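PDB 5C00: MdbA protein from Corynebacterium diphtheriae, which is a DsbA-family thiol-disulfide oxidoreductase essential for viability, pilus assembly, toxin production and virulence, and probably acts on disulfide bonds of exported proteins. Local coordinates for residues 22-27 and 72-77; 33-38 and 111-116; 85-90 and 183-188. One frame throughout, in Å; residues are numbered along the deposited sequence. Where two conformers were deposited one is given.

Contacts 1 and 2 are neighbours on one side of the molecule, their centres 8 Å apart. Strands 25-29 and 32-36 join them side by side in the same sheet: T25 N lies 2.8 Å from K36 O, a probable hydrogen bond, and W113 CZ2 of contact 2 packs 3.1 Å from G26 C of contact 1. Contact 3 lies on the opposite side of the chain's centre, about 25 Å from contact 1 and 22 Å from contact 2, centre to centre. It borders the probable redox site, the CxxC pair C55 and C58. Helix 56-74 links the two regions: C58 lies near its start, and contact 1 is made at its far end.

Contact 1: residues 22-27 and 72-77; sequences VSFTGS and AIENGD
E74 sets CG anti to its own carbonyl carbon (chi1 -71°) and extends beyond it, which carries the carboxylate from the end of helix 56-74 to S23. F24, by contrast, places CG between its backbone N and carbonyl carbon, and the ring presents an edge to E74. A hydrogen bond runs from S23 N to E74 OE2, 2.9 Å long and nearly straight at 162°. It meets the oxygen on the anti side, 29° out of the carboxylate plane. S23 OG sits beside the same arm, 3.1 Å from E74 CG and 3.2 Å from E74 OE2, while V22 CA approaches E74 OE2 to 3.3 Å. E74 OE1 forms a salt bridge with K71, so a backbone N-H and a lysine share the carboxylate and probably help keep it ionised. Next to this polar end the contact is apolar: E74 CG lies near the plane of the F24 ring, 4.0 Å from CD2, and I73 CG2 packs 3.7 Å from F24 CB. V22 CB lies over one face of the ring. G76, with positive phi, forms a Schellman motif with bonds back into the last turn. F24 and I73 both rest on L35 of strand 32-36, I73 continues onto I78 and V80 of strand 78-85, and V22 touches W117 of helix 113-125.

Contact 2: residues 33-38 and 111-116; sequences IVLKAV and GDWETY
I33 and Y116 meet tip to tip, while I33 and L35 each cross the indole of W113 obliquely; four side chains thus join strand 32-36 to the start of helix 113-125. I33 uses both of its branches. CG2 comes to the edge of the W113 ring near its plane, 3.7 Å from CZ3, and also lies 3.9 Å from Y116 CZ. CD1, at the end of the other branch, reaches the phenol tip, 3.7 Å from Y116 OH. The two aromatic residues reach the strand from successive turns of helix: Y116 sets CG anti to its backbone N (chi1 172°), whereas W113 sets CG anti to its carbonyl carbon (chi1 -62°). L35 offers CD2 to the six-membered part of the indole, 3.8 Å from W113 CE3, and the same methyl lies at a looser 4.4 Å from Y116 CE2. On one face of the indole, near its rim, rests the backbone of G111. D112 fixes the helix start as N-cap: its OD1 accepts a weak bond from T115 N at 3.3 Å, and its OD2 accepts from T115 OG1, which comes from above the carboxylate plane. The packing continues through L82 of strand 78-85, which touches both L35 and Y116, and through A108 of helix 96-109, which touches both W113 and Y116. Helices that lie between strands 78-85 and 187-190 in the sequence and pack on the sheet in this way are consistent with the DsbA family, in which a helical domain is inserted into a thioredoxin fold.

Contact 3: residues 85-90 and 183-188; sequences LNFLDR and VSSPRV
F87 and V183 slide past each other in opposite directions, and the phenylalanine can be followed atom by atom along segment 183-188. Its CB lies 3.8 Å from V183 CG1. CG, set between the backbone N and the carbonyl carbon (chi1 75°), comes slightly closer to the same methyl. V183 CG1 lies over this face of the ring, 3.9 Å from F87 CD1, as a CH-pi contact, 4.1 Å from the F87 ring centroid and 28° off the ring normal. L88 CG lies toward the rim of the opposite face. Further out, CE2 passes S184 CA, and CE1 meets S185 OG at the ring edge. This serine begins the cis-proline element of the thioredoxin fold: the peptide before P186 is cis, and S185 and P186 both touch C58 of the probable CxxC site, with S185 also on C55. At the tip, F87 CZ is 3.7 Å from S184 CA and 3.2 Å from S185 OG; the contacts of S185 OG hold for one of two deposited conformers of the serine and are correspondingly less certain. L85 CB lies at the ring edge, in plane, and L85 CD1 is 4.0 Å from S184 O. S184 OG accepts a bent bond (131°) of 2.9 Å from R187 NH1. R187 NE in turn forms a salt bridge with E194.

Contact 1: residues 22-27 and 72-77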
ATOM      1  N   VAL A  22       0.087  10.842  10.985  1.00 21.94           N
ATOM      2  CA  VAL A  22       1.095  11.067   9.932  1.00 24.05           C
ATOM      3  C   VAL A  22       0.816  12.438   9.376  1.00 24.17           C
ATOM      4  O   VAL A  22      -0.323  12.881   9.394  1.00 24.75           O
ATOM      5  CB  VAL A  22       1.010  10.029   8.797  1.00 25.73           C
ATOM      6  CG1 VAL A  22       1.355   8.631   9.319  1.00 27.64           C
ATOM      7  CG2 VAL A  22      -0.368  10.048   8.135  1.00 27.79           C
ATOM      8  N   SER A  23       1.855  13.138   8.959  1.00 23.53           N
ATOM      9  CA  SER A  23       1.658  14.496   8.480  1.00 23.70           C
ATOM     10  C   SER A  23       1.835  14.621   6.969  1.00 23.81           C
ATOM     11  O   SER A  23       1.785  15.741   6.446  1.00 25.88           O
ATOM     12  CB  SER A  23       2.620  15.422   9.163  1.00 25.07           C
ATOM     13  OG  SER A  23       3.954  14.976   8.940  1.00 26.05           O
ATOM     14  N   PHE A  24       2.058  13.516   6.268  1.00 20.96           N
ATOM     15  CA  PHE A  24       2.241  13.548   4.824  1.00 21.41           C
ATOM     16  C   PHE A  24       0.903  13.555   4.123  1.00 21.54           C
ATOM     17  O   PHE A  24      -0.138  13.321   4.742  1.00 20.71           O
ATOM     18  CB  PHE A  24       3.167  12.414   4.330  1.00 20.91           C
ATOM     19  CG  PHE A  24       2.745  11.023   4.723  1.00 20.96           C
ATOM     20  CD1 PHE A  24       1.646  10.414   4.127  1.00 22.39           C
ATOM     21  CD2 PHE A  24       3.438  10.309   5.689  1.00 21.78           C
ATOM     22  CE1 PHE A  24       1.258   9.118   4.475  1.00 22.61           C
ATOM     23  CE2 PHE A  24       3.053   9.011   6.026  1.00 22.05           C
ATOM     24  CZ  PHE A  24       1.960   8.429   5.432  1.00 21.79           C
ATOM     25  N   THR A  25       0.923  13.812   2.825  1.00 21.77           N
ATOM     26  CA  THR A  25      -0.284  13.698   2.006  1.00 21.61           C
ATOM     27  C   THR A  25       0.013  12.687   0.878  1.00 21.88           C
ATOM     28  O   THR A  25       1.024  11.925   0.905  1.00 19.42           O
ATOM     29  CB  THR A  25      -0.732  15.110   1.484  1.00 22.84           C
ATOM     30  OG1 THR A  25      -1.979  15.029   0.785  1.00 24.05           O
ATOM     31  CG2 THR A  25       0.292  15.686   0.582  1.00 22.48           C
ATOM     32  N   GLY A  26      -0.840  12.651  -0.131  1.00 22.47           N
ATOM     33  CA  GLY A  26      -0.649  11.668  -1.178  1.00 22.23           C
ATOM     34  C   GLY A  26      -1.430  11.984  -2.428  1.00 24.01           C
ATOM     35  O   GLY A  26      -2.195  12.930  -2.453  1.00 21.65           O
ATOM     36  N   SER A  27      -1.265  11.147  -3.439  1.00 23.03           N
ATOM     37  CA  SER A  27      -2.097  11.227  -4.656  1.00 23.83           C
ATOM     38  C   SER A  27      -2.177   9.860  -5.271  1.00 23.60           C
ATOM     39  O   SER A  27      -1.442   8.964  -4.825  1.00 23.41           O
ATOM     40  CB  SER A  27      -1.548  12.274  -5.633  1.00 25.26           C
ATOM     41  OG  SER A  27      -0.237  11.947  -6.085  1.00 27.32           O
ATOM     42  N   ALA A  72      11.175  10.090   6.555  1.00 24.17           N
ATOM     43  CA  ALA A  72      11.849  10.639   5.398  1.00 23.87           C
ATOM     44  C   ALA A  72      10.867  11.311   4.454  1.00 23.03           C
ATOM     45  O   ALA A  72      11.183  12.327   3.831  1.00 23.73           O
ATOM     46  CB  ALA A  72      12.621   9.528   4.677  1.00 23.83           C
ATOM     47  N   ILE A  73       9.685  10.722   4.344  1.00 22.09           N
ATOM     48  CA  ILE A  73       8.593  11.315   3.595  1.00 21.88           C
ATOM     49  C   ILE A  73       8.186  12.598   4.305  1.00 22.18           C
ATOM     50  O   ILE A  73       8.092  13.627   3.671  1.00 24.64           O
ATOM     51  CB  ILE A  73       7.356  10.393   3.456  1.00 20.35           C
ATOM     52  CG1 ILE A  73       7.666   9.116   2.666  1.00 20.07           C
ATOM     53  CG2 ILE A  73       6.238  11.126   2.772  1.00 21.12           C
ATOM     54  CD1 ILE A  73       6.597   8.044   2.838  1.00 20.45           C
ATOM     55  N   GLU A  74       7.957  12.564   5.613  1.00 23.31           N
ATOM     56  CA  GLU A  74       7.473  13.789   6.288  1.00 24.98           C
ATOM     57  C   GLU A  74       8.509  14.921   6.212  1.00 26.46           C
ATOM     58  O   GLU A  74       8.131  16.082   6.128  1.00 26.01           O
ATOM     59  CB  GLU A  74       7.055  13.491   7.738  1.00 24.65           C
ATOM     60  CG  GLU A  74       5.799  12.679   7.826  1.00 26.07           C
ATOM     61  CD  GLU A  74       5.504  12.138   9.220  1.00 28.98           C
ATOM     62  OE1 GLU A  74       6.466  11.979   9.974  1.00 30.88           O
ATOM     63  OE2 GLU A  74       4.319  11.809   9.530  1.00 29.82           O
ATOM     64  N   ASN A  75       9.804  14.571   6.184  1.00 26.87           N
ATOM     65  CA  ASN A  75      10.919  15.516   5.984  0.60 28.71           C
ATOM     66  C   ASN A  75      11.070  16.095   4.596  1.00 29.18           C
ATOM     67  O   ASN A  75      11.855  17.033   4.375  1.00 30.84           O
ATOM     68  CB  ASN A  75      12.240  14.810   6.227  0.60 31.50           C
ATOM     69  CG  ASN A  75      12.496  14.574   7.667  0.60 31.90           C
ATOM     70  OD1 ASN A  75      11.769  15.084   8.513  0.60 33.47           O
ATOM     71  ND2 ASN A  75      13.537  13.800   7.966  0.60 32.81           N
ATOM     72  N   GLY A  76      10.360  15.538   3.620  1.00 27.56           N
ATOM     73  CA  GLY A  76      10.447  16.032   2.248  1.00 28.62           C
ATOM     74  C   GLY A  76      11.631  15.488   1.446  1.00 28.78           C
ATOM     75  O   GLY A  76      11.882  15.949   0.323  1.00 28.78           O
ATOM     76  N   ASP A  77      12.309  14.460   1.980  1.00 28.15           N
ATOM     77  CA  ASP A  77      13.519  13.892   1.364  1.00 29.86           C
ATOM     78  C   ASP A  77      13.259  12.825   0.311  1.00 28.30           C
ATOM     79  O   ASP A  77      14.117  12.582  -0.568  1.00 27.79           O
ATOM     80  CB  ASP A  77      14.435  13.268   2.436  1.00 33.17           C
ATOM     81  CG  ASP A  77      15.048  14.322   3.383  1.00 39.64           C
ATOM     82  OD1 ASP A  77      15.363  15.429   2.898  1.00 39.23           O
ATOM     83  OD2 ASP A  77      15.186  14.037   4.600  1.00 45.98           O
TER

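Contact 2: residues 33-38 and 111-116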
ATOM      1  N   ILE A  33       0.258   4.700  -5.700  1.00 21.15           N
ATOM      2  CA  ILE A  33      -0.231   5.481  -4.618  1.00 20.13           C
ATOM      3  C   ILE A  33       0.989   6.224  -4.125  1.00 20.72           C
ATOM      4  O   ILE A  33       1.921   5.627  -3.590  1.00 20.07           O
ATOM      5  CB  ILE A  33      -0.888   4.623  -3.523  1.00 19.61           C
ATOM      6  CG1 ILE A  33      -2.140   3.932  -4.064  1.00 19.99           C
ATOM      7  CG2 ILE A  33      -1.216   5.494  -2.316  1.00 19.15           C
ATOM      8  CD1 ILE A  33      -2.556   2.679  -3.323  1.00 21.16           C
ATOM      9  N   VAL A  34       0.964   7.533  -4.295  1.00 19.61           N
ATOM     10  CA  VAL A  34       2.119   8.352  -4.033  1.00 21.07           C
ATOM     11  C   VAL A  34       2.037   9.029  -2.663  1.00 21.52           C
ATOM     12  O   VAL A  34       1.047   9.679  -2.359  1.00 24.64           O
ATOM     13  CB  VAL A  34       2.292   9.415  -5.155  1.00 23.47           C
ATOM     14  CG1 VAL A  34       3.652  10.093  -5.022  1.00 23.79           C
ATOM     15  CG2 VAL A  34       2.201   8.773  -6.529  1.00 23.54           C
ATOM     16  N   LEU A  35       3.040   8.816  -1.806  1.00 19.87           N
ATOM     17  CA  LEU A  35       3.082   9.472  -0.496  1.00 19.43           C
ATOM     18  C   LEU A  35       4.167  10.519  -0.511  1.00 19.72           C
ATOM     19  O   LEU A  35       5.273  10.245  -0.942  1.00 21.92           O
ATOM     20  CB  LEU A  35       3.340   8.459   0.610  1.00 19.02           C
ATOM     21  CG  LEU A  35       2.362   7.304   0.611  1.00 18.57           C
ATOM     22  CD1 LEU A  35       2.731   6.401   1.771  1.00 19.53           C
ATOM     23  CD2 LEU A  35       0.939   7.776   0.764  1.00 19.37           C
ATOM     24  N   LYS A  36       3.837  11.715  -0.074  1.00 20.31           N
ATOM     25  CA  LYS A  36       4.724  12.862  -0.174  1.00 21.71           C
ATOM     26  C   LYS A  36       4.372  13.911   0.842  1.00 21.85           C
ATOM     27  O   LYS A  36       3.227  14.048   1.221  1.00 22.78           O
ATOM     28  CB  LYS A  36       4.593  13.455  -1.575  1.00 24.63           C
ATOM     29  CG  LYS A  36       3.145  13.680  -1.953  1.00 27.25           C
ATOM     30  CD  LYS A  36       2.976  14.011  -3.444  1.00 31.83           C
ATOM     31  CE  LYS A  36       1.722  13.343  -4.002  1.00 33.79           C
ATOM     32  NZ  LYS A  36       1.281  13.953  -5.318  1.00 38.25           N
ATOM     33  N   ALA A  37       5.363  14.670   1.281  1.00 21.86           N
ATOM     34  CA  ALA A  37       5.121  15.830   2.077  1.00 22.46           C
ATOM     35  C   ALA A  37       4.365  16.893   1.264  1.00 23.42           C
ATOM     36  O   ALA A  37       4.528  16.979   0.058  1.00 24.43           O
ATOM     37  CB  ALA A  37       6.422  16.392   2.574  1.00 23.30           C
ATOM     38  N   VAL A  38       3.600  17.703   1.977  1.00 24.68           N
ATOM     39  CA  VAL A  38       2.936  18.905   1.400  1.00 28.76           C
ATOM     40  C   VAL A  38       3.931  19.774   0.624  1.00 31.47           C
ATOM     41  O   VAL A  38       3.662  20.177  -0.527  1.00 31.29           O
ATOM     42  CB  VAL A  38       2.185  19.690   2.498  1.00 28.85           C
ATOM     43  CG1 VAL A  38       1.681  21.046   1.996  1.00 31.52           C
ATOM     44  CG2 VAL A  38       1.011  18.874   2.965  1.00 30.28           C
ATOM     45  N   GLY A 111      -8.488  10.284  -0.644  1.00 24.18           N
ATOM     46  CA  GLY A 111      -7.584  11.277  -0.102  1.00 25.14           C
ATOM     47  C   GLY A 111      -7.458  11.307   1.433  1.00 24.61           C
ATOM     48  O   GLY A 111      -6.935  12.262   1.985  1.00 24.81           O
ATOM     49  N   ASP A 112      -7.917  10.275   2.136  1.00 24.63           N
ATOM     50  CA  ASP A 112      -7.805  10.224   3.604  1.00 24.61           C
ATOM     51  C   ASP A 112      -6.506   9.462   3.931  1.00 23.02           C
ATOM     52  O   ASP A 112      -6.503   8.235   4.084  1.00 22.07           O
ATOM     53  CB  ASP A 112      -9.022   9.533   4.220  1.00 27.45           C
ATOM     54  CG  ASP A 112      -8.961   9.469   5.727  1.00 30.55           C
ATOM     55  OD1 ASP A 112      -7.968   9.945   6.355  1.00 29.51           O
ATOM     56  OD2 ASP A 112      -9.933   8.899   6.301  1.00 37.52           O
ATOM     57  N   TRP A 113      -5.415  10.203   3.996  1.00 21.33           N
ATOM     58  CA  TRP A 113      -4.094   9.585   4.033  1.00 20.23           C
ATOM     59  C   TRP A 113      -3.801   8.973   5.380  1.00 19.83           C
ATOM     60  O   TRP A 113      -3.089   7.970   5.433  1.00 19.07           O
ATOM     61  CB  TRP A 113      -3.001  10.565   3.581  1.00 20.31           C
ATOM     62  CG  TRP A 113      -3.296  10.928   2.176  1.00 20.44           C
ATOM     63  CD1 TRP A 113      -3.861  12.069   1.720  1.00 22.76           C
ATOM     64  CD2 TRP A 113      -3.176  10.061   1.064  1.00 20.85           C
ATOM     65  NE1 TRP A 113      -4.039  11.996   0.367  1.00 21.67           N
ATOM     66  CE2 TRP A 113      -3.686  10.742  -0.053  1.00 22.32           C
ATOM     67  CE3 TRP A 113      -2.738   8.739   0.909  1.00 21.34           C
ATOM     68  CZ2 TRP A 113      -3.697  10.182  -1.300  1.00 20.82           C
ATOM     69  CZ3 TRP A 113      -2.769   8.186  -0.307  1.00 21.29           C
ATOM     70  CH2 TRP A 113      -3.269   8.906  -1.415  1.00 22.31           C
ATOM     71  N   GLU A 114      -4.355   9.517   6.459  1.00 20.29           N
ATOM     72  CA  GLU A 114      -4.094   8.909   7.761  1.00 22.06           C
ATOM     73  C   GLU A 114      -4.833   7.545   7.893  1.00 20.57           C
ATOM     74  O   GLU A 114      -4.282   6.573   8.398  1.00 18.91           O
ATOM     75  CB  GLU A 114      -4.429   9.855   8.887  1.00 26.26           C
ATOM     76  CG  GLU A 114      -3.734   9.450  10.175  1.00 30.21           C
ATOM     77  CD  GLU A 114      -3.777  10.560  11.213  1.00 34.37           C
ATOM     78  OE1 GLU A 114      -4.651  10.432  12.097  1.00 36.92           O
ATOM     79  OE2 GLU A 114      -2.967  11.530  11.116  1.00 31.96           O
ATOM     80  N   THR A 115      -6.044   7.454   7.366  1.00 18.14           N
ATOM     81  CA  THR A 115      -6.749   6.168   7.296  1.00 18.04           C
ATOM     82  C   THR A 115      -6.027   5.168   6.380  1.00 16.33           C
ATOM     83  O   THR A 115      -5.759   4.021   6.753  1.00 16.62           O
ATOM     84  CB  THR A 115      -8.212   6.417   6.829  1.00 19.82           C
ATOM     85  OG1 THR A 115      -8.846   7.230   7.817  1.00 22.97           O
ATOM     86  CG2 THR A 115      -8.970   5.140   6.748  1.00 20.19           C
ATOM     87  N   TYR A 116      -5.642   5.636   5.188  1.00 16.44           N
ATOM     88  CA  TYR A 116      -4.910   4.811   4.242  1.00 16.10           C
ATOM     89  C   TYR A 116      -3.665   4.226   4.883  1.00 15.94           C
ATOM     90  O   TYR A 116      -3.428   3.004   4.861  1.00 15.29           O
ATOM     91  CB  TYR A 116      -4.514   5.586   3.009  1.00 16.42           C
ATOM     92  CG  TYR A 116      -3.602   4.771   2.150  1.00 16.34           C
ATOM     93  CD1 TYR A 116      -4.088   3.696   1.402  1.00 16.66           C
ATOM     94  CD2 TYR A 116      -2.240   4.975   2.169  1.00 15.87           C
ATOM     95  CE1 TYR A 116      -3.237   2.892   0.677  1.00 16.33           C
ATOM     96  CE2 TYR A 116      -1.390   4.154   1.469  1.00 16.15           C
ATOM     97  CZ  TYR A 116      -1.915   3.114   0.736  1.00 16.40           C
ATOM     98  OH  TYR A 116      -1.076   2.338   0.020  1.00 17.21           O
TER

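Contact 3: residues 85-90 and 183-188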
ATOM      1  N   LEU A  85       1.056  -4.746  -6.437  1.00 17.14           N
ATOM      2  CA  LEU A  85       0.944  -5.861  -7.337  1.00 18.48           C
ATOM      3  C   LEU A  85      -0.112  -6.858  -6.837  1.00 18.70           C
ATOM      4  O   LEU A  85      -0.513  -6.807  -5.677  1.00 18.15           O
ATOM      5  CB  LEU A  85       2.288  -6.567  -7.423  1.00 17.95           C
ATOM      6  CG  LEU A  85       3.493  -5.735  -7.857  1.00 19.51           C
ATOM      7  CD1 LEU A  85       4.748  -6.493  -7.631  1.00 20.99           C
ATOM      8  CD2 LEU A  85       3.369  -5.340  -9.326  1.00 21.02           C
ATOM      9  N   ASN A  86      -0.561  -7.767  -7.711  1.00 19.62           N
ATOM     10  CA  ASN A  86      -1.428  -8.875  -7.307  1.00 19.20           C
ATOM     11  C   ASN A  86      -0.939 -10.227  -7.871  1.00 20.21           C
ATOM     12  O   ASN A  86      -1.716 -11.170  -8.048  1.00 18.55           O
ATOM     13  CB  ASN A  86      -2.906  -8.627  -7.647  1.00 20.20           C
ATOM     14  CG  ASN A  86      -3.179  -8.597  -9.130  1.00 21.64           C
ATOM     15  OD1 ASN A  86      -2.248  -8.724  -9.896  1.00 19.88           O
ATOM     16  ND2 ASN A  86      -4.467  -8.389  -9.541  1.00 22.76           N
ATOM     17  N   PHE A  87       0.355 -10.306  -8.148  1.00 20.97           N
ATOM     18  CA  PHE A  87       0.965 -11.500  -8.765  1.00 21.33           C
ATOM     19  C   PHE A  87       0.817 -12.729  -7.888  1.00 21.20           C
ATOM     20  O   PHE A  87       0.755 -13.864  -8.390  1.00 22.36           O
ATOM     21  CB  PHE A  87       2.448 -11.213  -9.130  1.00 21.60           C
ATOM     22  CG  PHE A  87       3.402 -11.194  -7.972  1.00 22.04           C
ATOM     23  CD1 PHE A  87       3.520 -10.095  -7.157  1.00 21.64           C
ATOM     24  CD2 PHE A  87       4.244 -12.273  -7.738  1.00 23.87           C
ATOM     25  CE1 PHE A  87       4.396 -10.076  -6.090  1.00 22.13           C
ATOM     26  CE2 PHE A  87       5.124 -12.279  -6.668  1.00 23.25           C
ATOM     27  CZ  PHE A  87       5.218 -11.195  -5.836  1.00 23.67           C
ATOM     28  N   LEU A  88       0.754 -12.548  -6.564  1.00 19.95           N
ATOM     29  CA  LEU A  88       0.555 -13.685  -5.677  1.00 20.94           C
ATOM     30  C   LEU A  88      -0.819 -14.349  -5.751  1.00 22.63           C
ATOM     31  O   LEU A  88      -1.015 -15.450  -5.215  1.00 25.12           O
ATOM     32  CB  LEU A  88       0.933 -13.329  -4.236  1.00 21.31           C
ATOM     33  CG  LEU A  88       2.426 -13.025  -4.044  1.00 21.57           C
ATOM     34  CD1 LEU A  88       2.676 -12.579  -2.616  1.00 22.12           C
ATOM     35  CD2 LEU A  88       3.296 -14.231  -4.355  1.00 24.18           C
ATOM     36  N   ASP A  89      -1.774 -13.727  -6.429  1.00 21.50           N
ATOM     37  CA  ASP A  89      -3.034 -14.396  -6.706  1.00 22.25           C
ATOM     38  C   ASP A  89      -2.910 -15.417  -7.876  1.00 25.93           C
ATOM     39  O   ASP A  89      -3.918 -15.939  -8.326  1.00 23.95           O
ATOM     40  CB  ASP A  89      -4.138 -13.355  -6.970  1.00 21.63           C
ATOM     41  CG  ASP A  89      -4.664 -12.710  -5.691  1.00 22.09           C
ATOM     42  OD1 ASP A  89      -4.307 -13.169  -4.549  1.00 22.38           O
ATOM     43  OD2 ASP A  89      -5.384 -11.683  -5.835  1.00 21.68           O
ATOM     44  N   ARG A  90      -1.691 -15.633  -8.386  1.00 27.31           N
ATOM     45  CA  ARG A  90      -1.348 -16.789  -9.276  1.00 31.90           C
ATOM     46  C   ARG A  90      -2.164 -16.669 -10.537  1.00 33.10           C
ATOM     47  O   ARG A  90      -2.951 -17.564 -10.890  1.00 32.56           O
ATOM     48  CB  ARG A  90      -1.592 -18.111  -8.528  1.00 33.54           C
ATOM     49  CG  ARG A  90      -0.977 -19.386  -9.119  1.00 37.31           C
ATOM     50  CD  ARG A  90      -0.871 -20.484  -8.041  1.00 36.38           C
ATOM     51  NE  ARG A  90       0.011 -20.020  -6.979  1.00 36.43           N
ATOM     52  CZ  ARG A  90       0.161 -20.595  -5.792  1.00 33.45           C
ATOM     53  NH1 ARG A  90       0.991 -20.051  -4.922  1.00 34.87           N
ATOM     54  NH2 ARG A  90      -0.506 -21.705  -5.462  1.00 31.63           N
ATOM     55  N   VAL A 183       8.968 -10.524 -11.798  1.00 24.54           N
ATOM     56  CA  VAL A 183       7.984 -10.044 -10.840  1.00 23.29           C
ATOM     57  C   VAL A 183       8.154 -10.786  -9.529  1.00 23.18           C
ATOM     58  O   VAL A 183       8.026 -12.010  -9.432  1.00 22.02           O
ATOM     59  CB  VAL A 183       6.545 -10.157 -11.397  1.00 25.25           C
ATOM     60  CG1 VAL A 183       5.555  -9.533 -10.421  1.00 23.26           C
ATOM     61  CG2 VAL A 183       6.420  -9.375 -12.704  1.00 26.09           C
ATOM     62  N   SER A 184       8.478 -10.016  -8.491  1.00 22.52           N
ATOM     63  CA  SER A 184       8.577 -10.519  -7.147  1.00 21.72           C
ATOM     64  C   SER A 184       8.400  -9.285  -6.210  1.00 21.79           C
ATOM     65  O   SER A 184       8.314  -8.161  -6.681  1.00 20.74           O
ATOM     66  CB  SER A 184       9.902 -11.225  -6.949  1.00 22.39           C
ATOM     67  OG  SER A 184      10.994 -10.371  -7.216  1.00 22.61           O
ATOM     68  N   SER A 185       8.345  -9.505  -4.914  1.00 20.70           N
ATOM     69  CA  SER A 185       8.099  -8.435  -3.966  0.70 20.47           C
ATOM     70  C   SER A 185       8.661  -8.852  -2.591  1.00 20.02           C
ATOM     71  O   SER A 185       8.743 -10.055  -2.319  1.00 21.38           O
ATOM     72  CB  SER A 185       6.609  -8.190  -3.858  0.70 21.44           C
ATOM     73  OG  SER A 185       5.989  -9.358  -3.336  0.70 23.90           O
ATOM     74  N   PRO A 186       9.096  -7.884  -1.769  1.00 17.79           N
ATOM     75  CA  PRO A 186       9.197  -6.460  -2.054  1.00 18.11           C
ATOM     76  C   PRO A 186      10.363  -6.108  -2.982  1.00 18.96           C
ATOM     77  O   PRO A 186      11.373  -6.814  -3.013  1.00 18.95           O
ATOM     78  CB  PRO A 186       9.478  -5.844  -0.714  1.00 17.60           C
ATOM     79  CG  PRO A 186      10.273  -6.880   0.027  1.00 18.21           C
ATOM     80  CD  PRO A 186       9.669  -8.191  -0.436  1.00 18.23           C
ATOM     81  N   ARG A 187      10.222  -4.984  -3.684  1.00 17.34           N
ATOM     82  CA  ARG A 187      11.316  -4.425  -4.467  1.00 18.74           C
ATOM     83  C   ARG A 187      11.339  -2.914  -4.265  1.00 18.17           C
ATOM     84  O   ARG A 187      10.295  -2.286  -4.216  1.00 17.44           O
ATOM     85  CB  ARG A 187      11.121  -4.699  -5.977  1.00 19.11           C
ATOM     86  CG  ARG A 187      10.765  -6.133  -6.363  1.00 20.38           C
ATOM     87  CD  ARG A 187      11.911  -7.105  -6.299  1.00 20.84           C
ATOM     88  NE  ARG A 187      12.808  -6.875  -7.415  1.00 21.02           N
ATOM     89  CZ  ARG A 187      12.629  -7.297  -8.674  1.00 21.81           C
ATOM     90  NH1 ARG A 187      11.659  -8.136  -9.002  1.00 22.28           N
ATOM     91  NH2 ARG A 187      13.480  -6.911  -9.597  1.00 21.62           N
ATOM     92  N   VAL A 188      12.521  -2.332  -4.185  1.00 17.88           N
ATOM     93  CA  VAL A 188      12.647  -0.898  -4.027  1.00 18.33           C
ATOM     94  C   VAL A 188      13.646  -0.343  -5.063  1.00 18.86           C
ATOM     95  O   VAL A 188      14.702  -0.922  -5.283  1.00 19.95           O
ATOM     96  CB  VAL A 188      13.153  -0.580  -2.625  1.00 18.93           C
ATOM     97  CG1 VAL A 188      13.495   0.905  -2.487  1.00 18.73           C
ATOM     98  CG2 VAL A 188      12.142  -1.043  -1.562  1.00 18.96           C
TER